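Local coordinates for protein FG41 Malonate Semialdehyde Decarboxylase (Coryneform bacterium, PDB 4LHP) that is a trimeric enzyme of the tautomerase superfamily (MIF clan), with subunits built from beta-alpha-beta units, at residues A[50-55]-A[63-68]; A[83-88]-A[104-109]. All coordinates share one frame; numbering follows the deposited sequence.

Contact 1 (A[50-55]-A[63-68]); sequences IIAEDA and PSVVII
Ile50 and Val65 meet through one methyl: CG2 of Ile50 lies 3.8 Å from Val65 CB and 3.8 Å from Val65 CG1, with the two side chains crossing at a slant. The torsions account for this meeting. In Ile50 CG1 is anti to the carbonyl carbon (chi1 -72°), which swings CG2 opposite the backbone N and out to Val65. The same methyl has a second neighbour, Ile67, whose extended side chain ends with CD1 4.0 Å from Ile50 CG2. Val65 in turn is shared, since its CG1, anti to the backbone N (chi1 169°), also stands 3.9 Å from Ala52 CB, while its other branch, CG2, is 4.1 Å from that CB.

Ile50, Val65 and Ile67 are buried and, with the more solvent-accessible Ala52, form the close apolar packing. Even the nearest CA atoms, of Ala52 and Val65, are 7.2 Å apart, and no hydrogen bond joins the segments, so the contact is made by side chains and not by strand pairing. The open side lies at exposed Pro63 and where Glu53 CB points away. The backbone of 50-52 pairs instead with an antiparallel strand of the second subunit, whose Phe39 packs on Ala52 and whose Ile41 packs on Ile67. Asp54 adds a salt bridge to Arg36 of that subunit. A short strand packed by its side chains on the start of 66-73 while its backbone extends a neighbouring subunit's sheet is characteristic of the intersubunit beta pairing of the trimeric tautomerase fold.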
ATOM      1  N   ILE A  50       2.057  -0.664  14.919  1.00 18.88           N
ATOM      2  CA  ILE A  50       1.696  -1.931  14.290  1.00 19.38           C
ATOM      3  C   ILE A  50       0.917  -2.806  15.267  1.00 24.88           C
ATOM      4  O   ILE A  50       1.422  -3.162  16.333  1.00 21.41           O
ATOM      5  CB  ILE A  50       2.934  -2.711  13.803  1.00 20.20           C
ATOM      6  CG1 ILE A  50       3.540  -2.036  12.571  1.00 19.88           C
ATOM      7  CG2 ILE A  50       2.557  -4.146  13.467  1.00 22.27           C
ATOM      8  CD1 ILE A  50       4.794  -2.711  12.051  1.00 22.98           C
ATOM      9  N   ILE A  51      -0.319  -3.139  14.903  1.00 16.39           N
ATOM     10  CA  ILE A  51      -1.123  -4.078  15.677  1.00 22.31           C
ATOM     11  C   ILE A  51      -1.400  -5.322  14.847  1.00 22.44           C
ATOM     12  O   ILE A  51      -2.258  -5.308  13.966  1.00 17.21           O
ATOM     13  CB  ILE A  51      -2.484  -3.487  16.083  1.00 17.83           C
ATOM     14  CG1 ILE A  51      -2.308  -2.207  16.897  1.00 20.04           C
ATOM     15  CG2 ILE A  51      -3.279  -4.510  16.887  1.00 19.82           C
ATOM     16  CD1 ILE A  51      -3.593  -1.426  17.057  1.00 16.82           C
ATOM     17  N   ALA A  52      -0.671  -6.395  15.131  1.00 14.80           N
ATOM     18  CA  ALA A  52      -0.867  -7.654  14.430  1.00 15.26           C
ATOM     19  C   ALA A  52      -1.088  -8.774  15.438  1.00 15.50           C
ATOM     20  O   ALA A  52      -0.212  -9.076  16.243  1.00 21.66           O
ATOM     21  CB  ALA A  52       0.332  -7.959  13.548  1.00 19.25           C
ATOM     22  N   GLU A  53      -2.271  -9.378  15.398  1.00 11.21           N
ATOM     23  CA  GLU A  53      -2.611 -10.457  16.318  1.00 16.09           C
ATOM     24  C   GLU A  53      -2.561 -11.796  15.579  1.00 17.13           C
ATOM     25  O   GLU A  53      -1.745 -11.961  14.675  1.00 12.76           O
ATOM     26  CB  GLU A  53      -3.968 -10.185  16.968  1.00 15.72           C
ATOM     27  CG  GLU A  53      -3.967  -8.900  17.793  1.00 23.43           C
ATOM     28  CD  GLU A  53      -5.304  -8.591  18.432  1.00 22.72           C
ATOM     29  OE1 GLU A  53      -6.303  -9.262  18.096  1.00 22.66           O
ATOM     30  OE2 GLU A  53      -5.353  -7.672  19.278  1.00 24.88           O
ATOM     31  N   ASP A  54      -3.416 -12.748  15.938  1.00 22.00           N
ATOM     32  CA  ASP A  54      -3.269 -14.108  15.414  1.00 23.37           C
ATOM     33  C   ASP A  54      -4.503 -14.645  14.693  1.00 20.54           C
ATOM     34  O   ASP A  54      -4.535 -15.812  14.309  1.00 29.76           O
ATOM     35  CB  ASP A  54      -2.891 -15.065  16.547  1.00 21.57           C
ATOM     36  CG  ASP A  54      -4.025 -15.286  17.525  1.00 23.63           C
ATOM     37  OD1 ASP A  54      -4.969 -14.469  17.537  1.00 20.02           O
ATOM     38  OD2 ASP A  54      -3.968 -16.272  18.288  1.00 25.15           O
ATOM     39  N   ALA A  55      -5.517 -13.807  14.509  1.00 19.40           N
ATOM     40  CA  ALA A  55      -6.737 -14.238  13.836  1.00 27.64           C
ATOM     41  C   ALA A  55      -7.328 -15.480  14.499  1.00 22.64           C
ATOM     42  O   ALA A  55      -8.084 -16.226  13.877  1.00 23.09           O
ATOM     43  CB  ALA A  55      -6.460 -14.507  12.363  1.00 23.08           C
ATOM     44  N   PRO A  63       6.302  -7.703  20.130  1.00 20.75           N
ATOM     45  CA  PRO A  63       5.964  -6.393  19.568  1.00 19.36           C
ATOM     46  C   PRO A  63       6.710  -6.127  18.264  1.00 23.76           C
ATOM     47  O   PRO A  63       6.264  -5.315  17.455  1.00 24.72           O
ATOM     48  CB  PRO A  63       6.423  -5.415  20.655  1.00 29.02           C
ATOM     49  CG  PRO A  63       6.471  -6.230  21.914  1.00 21.61           C
ATOM     50  CD  PRO A  63       6.892  -7.595  21.474  1.00 19.39           C
ATOM     51  N   SER A  64       7.834  -6.808  18.065  1.00 18.80           N
ATOM     52  CA  SER A  64       8.676  -6.560  16.900  1.00 16.50           C
ATOM     53  C   SER A  64       8.156  -7.285  15.658  1.00 20.56           C
ATOM     54  O   SER A  64       8.808  -8.179  15.122  1.00 20.13           O
ATOM     55  CB  SER A  64      10.125  -6.962  17.192  1.00 25.04           C
ATOM     56  OG  SER A  64      10.565  -6.430  18.433  1.00 27.12           O
ATOM     57  N   VAL A  65       6.978  -6.871  15.202  1.00 18.75           N
ATOM     58  CA  VAL A  65       6.323  -7.477  14.050  1.00 13.36           C
ATOM     59  C   VAL A  65       6.979  -7.028  12.747  1.00 14.24           C
ATOM     60  O   VAL A  65       7.483  -5.912  12.651  1.00 17.10           O
ATOM     61  CB  VAL A  65       4.825  -7.097  14.038  1.00 15.64           C
ATOM     62  CG1 VAL A  65       4.154  -7.480  12.726  1.00 19.34           C
ATOM     63  CG2 VAL A  65       4.112  -7.749  15.216  1.00 18.94           C
ATOM     64  N   VAL A  66       6.989  -7.917  11.757  1.00 16.56           N
ATOM     65  CA  VAL A  66       7.472  -7.587  10.421  1.00 13.89           C
ATOM     66  C   VAL A  66       6.417  -7.974   9.390  1.00 17.00           C
ATOM     67  O   VAL A  66       6.117  -9.152   9.200  1.00 13.95           O
ATOM     68  CB  VAL A  66       8.793  -8.307  10.102  1.00 21.89           C
ATOM     69  CG1 VAL A  66       9.199  -8.065   8.653  1.00 19.72           C
ATOM     70  CG2 VAL A  66       9.884  -7.852  11.063  1.00 21.89           C
ATOM     71  N   ILE A  67       5.857  -6.966   8.731  1.00 16.89           N
ATOM     72  CA  ILE A  67       4.789  -7.169   7.761  1.00 15.10           C
ATOM     73  C   ILE A  67       5.311  -6.945   6.347  1.00 13.08           C
ATOM     74  O   ILE A  67       5.816  -5.871   6.024  1.00 18.28           O
ATOM     75  CB  ILE A  67       3.603  -6.225   8.046  1.00 15.58           C
ATOM     76  CG1 ILE A  67       2.924  -6.636   9.354  1.00 18.44           C
ATOM     77  CG2 ILE A  67       2.601  -6.250   6.900  1.00 12.09           C
ATOM     78  CD1 ILE A  67       1.846  -5.692   9.819  1.00 18.27           C
ATOM     79  N   ILE A  68       5.189  -7.975   5.515  1.00 18.82           N
ATOM     80  CA  ILE A  68       5.678  -7.937   4.142  1.00 19.12           C
ATOM     81  C   ILE A  68       4.508  -7.918   3.172  1.00 15.74           C
ATOM     82  O   ILE A  68       3.760  -8.888   3.077  1.00 15.87           O
ATOM     83  CB  ILE A  68       6.535  -9.179   3.815  1.00 19.91           C
ATOM     84  CG1 ILE A  68       7.598  -9.400   4.893  1.00 20.89           C
ATOM     85  CG2 ILE A  68       7.173  -9.044   2.432  1.00 15.86           C
ATOM     86  CD1 ILE A  68       8.518  -8.224   5.076  1.00 26.14           C
TER

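Contact 2 (A[83-88]-A[104-109]); sequences RVFAAI and IAITEN
In the beta-alpha-beta unit of strand 66-73, helix 78-92 and strand 102-109, the helix packs on the last strand. The local axes approach to 10.0 Å and run at 144°, nearer antiparallel than parallel. Phe85 carries most of the contact from the helix. With CG anti to the carbonyl carbon (chi1 -61°), its ring reaches the strand although its CB does not aim there. CE1 of the ring touches two isoleucines, Ile104 CG2 at 3.7 Å and Ile106 CD1 at 3.8 Å, both approaching the ring obliquely. CZ continues along Ile106, 3.9 Å from its CD1. One turn on, Ile88 meets Ile104 tip to tip, Ile88 CG2 being 3.7 Å from Ile104 CD1. Ile104 thus gives one branch to each helix residue, CG2 to Phe85 and CD1 to Ile88.

All four side chains are buried, and the interface is wholly apolar. Farther along the strand Glu108 makes a salt bridge to Lys81 of the same helix, while Ile104 and Ala105 pair with an antiparallel strand of the second subunit. A helix covering one face of the sheet through alternate strand residues is the core packing of the beta-alpha-beta unit of the tautomerase fold.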
ATOM      1  N   ARG A  83       5.483 -21.552  -1.445  1.00 23.82           N
ATOM      2  CA  ARG A  83       6.940 -21.616  -1.427  1.00 23.42           C
ATOM      3  C   ARG A  83       7.555 -20.265  -1.063  1.00 24.71           C
ATOM      4  O   ARG A  83       8.566 -20.212  -0.364  1.00 22.62           O
ATOM      5  CB  ARG A  83       7.473 -22.091  -2.781  1.00 27.22           C
ATOM      6  CG  ARG A  83       7.464 -23.604  -2.952  1.00 29.67           C
ATOM      7  CD  ARG A  83       7.815 -24.010  -4.378  1.00 33.55           C
ATOM      8  NE  ARG A  83       9.095 -23.453  -4.815  1.00 36.27           N
ATOM      9  CZ  ARG A  83       9.333 -22.944  -6.024  1.00 43.22           C
ATOM     10  NH1 ARG A  83       8.382 -22.904  -6.949  1.00 42.55           N
ATOM     11  NH2 ARG A  83      10.534 -22.466  -6.313  1.00 43.41           N
ATOM     12  N   VAL A  84       6.950 -19.177  -1.538  1.00 27.09           N
ATOM     13  CA  VAL A  84       7.435 -17.835  -1.216  1.00 26.23           C
ATOM     14  C   VAL A  84       7.303 -17.551   0.279  1.00 27.36           C
ATOM     15  O   VAL A  84       8.256 -17.107   0.919  1.00 23.92           O
ATOM     16  CB  VAL A  84       6.678 -16.734  -2.003  1.00 31.48           C
ATOM     17  CG1 VAL A  84       6.939 -15.353  -1.395  1.00 23.44           C
ATOM     18  CG2 VAL A  84       7.073 -16.755  -3.474  1.00 20.62           C
ATOM     19  N   PHE A  85       6.120 -17.803   0.831  1.00 25.03           N
ATOM     20  CA  PHE A  85       5.875 -17.557   2.248  1.00 27.53           C
ATOM     21  C   PHE A  85       6.888 -18.313   3.105  1.00 22.72           C
ATOM     22  O   PHE A  85       7.456 -17.762   4.047  1.00 22.30           O
ATOM     23  CB  PHE A  85       4.464 -17.998   2.640  1.00 21.29           C
ATOM     24  CG  PHE A  85       3.365 -17.266   1.916  1.00 24.22           C
ATOM     25  CD1 PHE A  85       3.500 -15.932   1.571  1.00 20.41           C
ATOM     26  CD2 PHE A  85       2.189 -17.918   1.593  1.00 19.91           C
ATOM     27  CE1 PHE A  85       2.479 -15.267   0.911  1.00 29.26           C
ATOM     28  CE2 PHE A  85       1.169 -17.262   0.934  1.00 19.85           C
ATOM     29  CZ  PHE A  85       1.312 -15.935   0.592  1.00 13.97           C
ATOM     30  N   ALA A  86       7.107 -19.579   2.765  1.00 25.94           N
ATOM     31  CA  ALA A  86       7.976 -20.443   3.555  1.00 32.01           C
ATOM     32  C   ALA A  86       9.446 -20.063   3.403  1.00 30.95           C
ATOM     33  O   ALA A  86      10.199 -20.084   4.375  1.00 21.82           O
ATOM     34  CB  ALA A  86       7.759 -21.900   3.170  1.00 26.46           C
ATOM     35  N   ALA A  87       9.858 -19.710   2.191  1.00 28.40           N
ATOM     36  CA  ALA A  87      11.250 -19.348   1.950  1.00 29.80           C
ATOM     37  C   ALA A  87      11.587 -18.063   2.694  1.00 32.56           C
ATOM     38  O   ALA A  87      12.634 -17.956   3.334  1.00 22.72           O
ATOM     39  CB  ALA A  87      11.508 -19.186   0.464  1.00 24.76           C
ATOM     40  N   ILE A  88      10.688 -17.090   2.603  1.00 23.60           N
ATOM     41  CA  ILE A  88      10.864 -15.816   3.286  1.00 28.97           C
ATOM     42  C   ILE A  88      11.019 -16.012   4.789  1.00 20.90           C
ATOM     43  O   ILE A  88      11.966 -15.515   5.393  1.00 26.03           O
ATOM     44  CB  ILE A  88       9.674 -14.874   3.015  1.00 25.35           C
ATOM     45  CG1 ILE A  88       9.751 -14.334   1.585  1.00 19.59           C
ATOM     46  CG2 ILE A  88       9.662 -13.721   4.013  1.00 19.01           C
ATOM     47  CD1 ILE A  88       8.501 -13.603   1.134  1.00 20.41           C
ATOM     48  N   ILE A 104       2.726 -11.895   5.909  1.00 17.30           N
ATOM     49  CA  ILE A 104       2.968 -11.635   4.496  1.00 12.42           C
ATOM     50  C   ILE A 104       1.660 -11.556   3.717  1.00 16.35           C
ATOM     51  O   ILE A 104       0.776 -12.395   3.883  1.00 16.70           O
ATOM     52  CB  ILE A 104       3.853 -12.733   3.869  1.00 16.78           C
ATOM     53  CG1 ILE A 104       5.125 -12.927   4.697  1.00 17.43           C
ATOM     54  CG2 ILE A 104       4.197 -12.379   2.428  1.00 13.04           C
ATOM     55  CD1 ILE A 104       5.994 -14.071   4.228  1.00 22.81           C
ATOM     56  N   ALA A 105       1.546 -10.543   2.865  1.00 13.86           N
ATOM     57  CA  ALA A 105       0.365 -10.374   2.027  1.00 13.18           C
ATOM     58  C   ALA A 105       0.775 -10.154   0.576  1.00 14.55           C
ATOM     59  O   ALA A 105       1.784  -9.509   0.303  1.00 13.37           O
ATOM     60  CB  ALA A 105      -0.464  -9.203   2.517  1.00 16.29           C
ATOM     61  N   ILE A 106      -0.014 -10.694  -0.348  1.00 12.57           N
ATOM     62  CA  ILE A 106       0.248 -10.530  -1.772  1.00 13.97           C
ATOM     63  C   ILE A 106      -0.914  -9.809  -2.450  1.00 15.09           C
ATOM     64  O   ILE A 106      -2.075 -10.156  -2.246  1.00 14.73           O
ATOM     65  CB  ILE A 106       0.474 -11.892  -2.464  1.00 11.46           C
ATOM     66  CG1 ILE A 106       1.666 -12.616  -1.828  1.00 14.58           C
ATOM     67  CG2 ILE A 106       0.698 -11.699  -3.958  1.00 25.29           C
ATOM     68  CD1 ILE A 106       2.139 -13.834  -2.602  1.00 17.89           C
ATOM     69  N   THR A 107      -0.590  -8.798  -3.251  1.00 21.91           N
ATOM     70  CA  THR A 107      -1.593  -8.050  -4.001  1.00 13.27           C
ATOM     71  C   THR A 107      -1.147  -7.964  -5.458  1.00 17.00           C
ATOM     72  O   THR A 107      -0.020  -7.564  -5.746  1.00 21.12           O
ATOM     73  CB  THR A 107      -1.791  -6.636  -3.424  1.00 16.37           C
ATOM     74  OG1 THR A 107      -2.271  -6.727  -2.077  1.00 13.65           O
ATOM     75  CG2 THR A 107      -2.790  -5.848  -4.260  1.00 18.34           C
ATOM     76  N   GLU A 108      -2.036  -8.337  -6.374  1.00 17.75           N
ATOM     77  CA  GLU A 108      -1.643  -8.574  -7.761  1.00 19.58           C
ATOM     78  C   GLU A 108      -2.055  -7.475  -8.739  1.00 18.20           C
ATOM     79  O   GLU A 108      -2.968  -6.691  -8.477  1.00 14.30           O
ATOM     80  CB  GLU A 108      -2.208  -9.918  -8.231  1.00 20.39           C
ATOM     81  CG  GLU A 108      -1.585 -11.118  -7.531  1.00 28.65           C
ATOM     82  CD  GLU A 108      -2.152 -12.440  -8.007  1.00 24.37           C
ATOM     83  OE1 GLU A 108      -3.364 -12.498  -8.306  1.00 17.18           O
ATOM     84  OE2 GLU A 108      -1.382 -13.421  -8.085  1.00 16.15           O
ATOM     85  N   ASN A 109      -1.352  -7.429  -9.868  1.00 16.09           N
ATOM     86  CA  ASN A 109      -1.698  -6.545 -10.975  1.00 15.43           C
ATOM     87  C   ASN A 109      -1.180  -7.122 -12.291  1.00 15.29           C
ATOM     88  O   ASN A 109      -0.791  -8.286 -12.346  1.00 12.85           O
ATOM     89  CB  ASN A 109      -1.155  -5.133 -10.740  1.00 14.39           C
ATOM     90  CG  ASN A 109       0.360  -5.090 -10.647  1.00 16.07           C
ATOM     91  OD1 ASN A 109       1.045  -6.081 -10.900  1.00 23.25           O
ATOM     92  ND2 ASN A 109       0.890  -3.928 -10.286  1.00 17.23           N
TER

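How the contacts relate
Contacts 1 and 2 follow one another along the chain, the first closing before the second opens, and their centres lie about 16 Å apart. They meet directly where strands 66-73 and 102-109 are sheet neighbours: Ile68 O is 2.8 Å from Ala105 N, a probable hydrogen bond, and Ile104 CG2 packs 3.6 Å from Ile68 O. Both are buried, but contact 1 is centred about 14 Å from the centre of the chain and contact 2 about 7 Å. Both touch the second subunit and both include backbone pairing with its strands, so the sheet runs on into the second subunit at two places, through 50-52 and through 104-105.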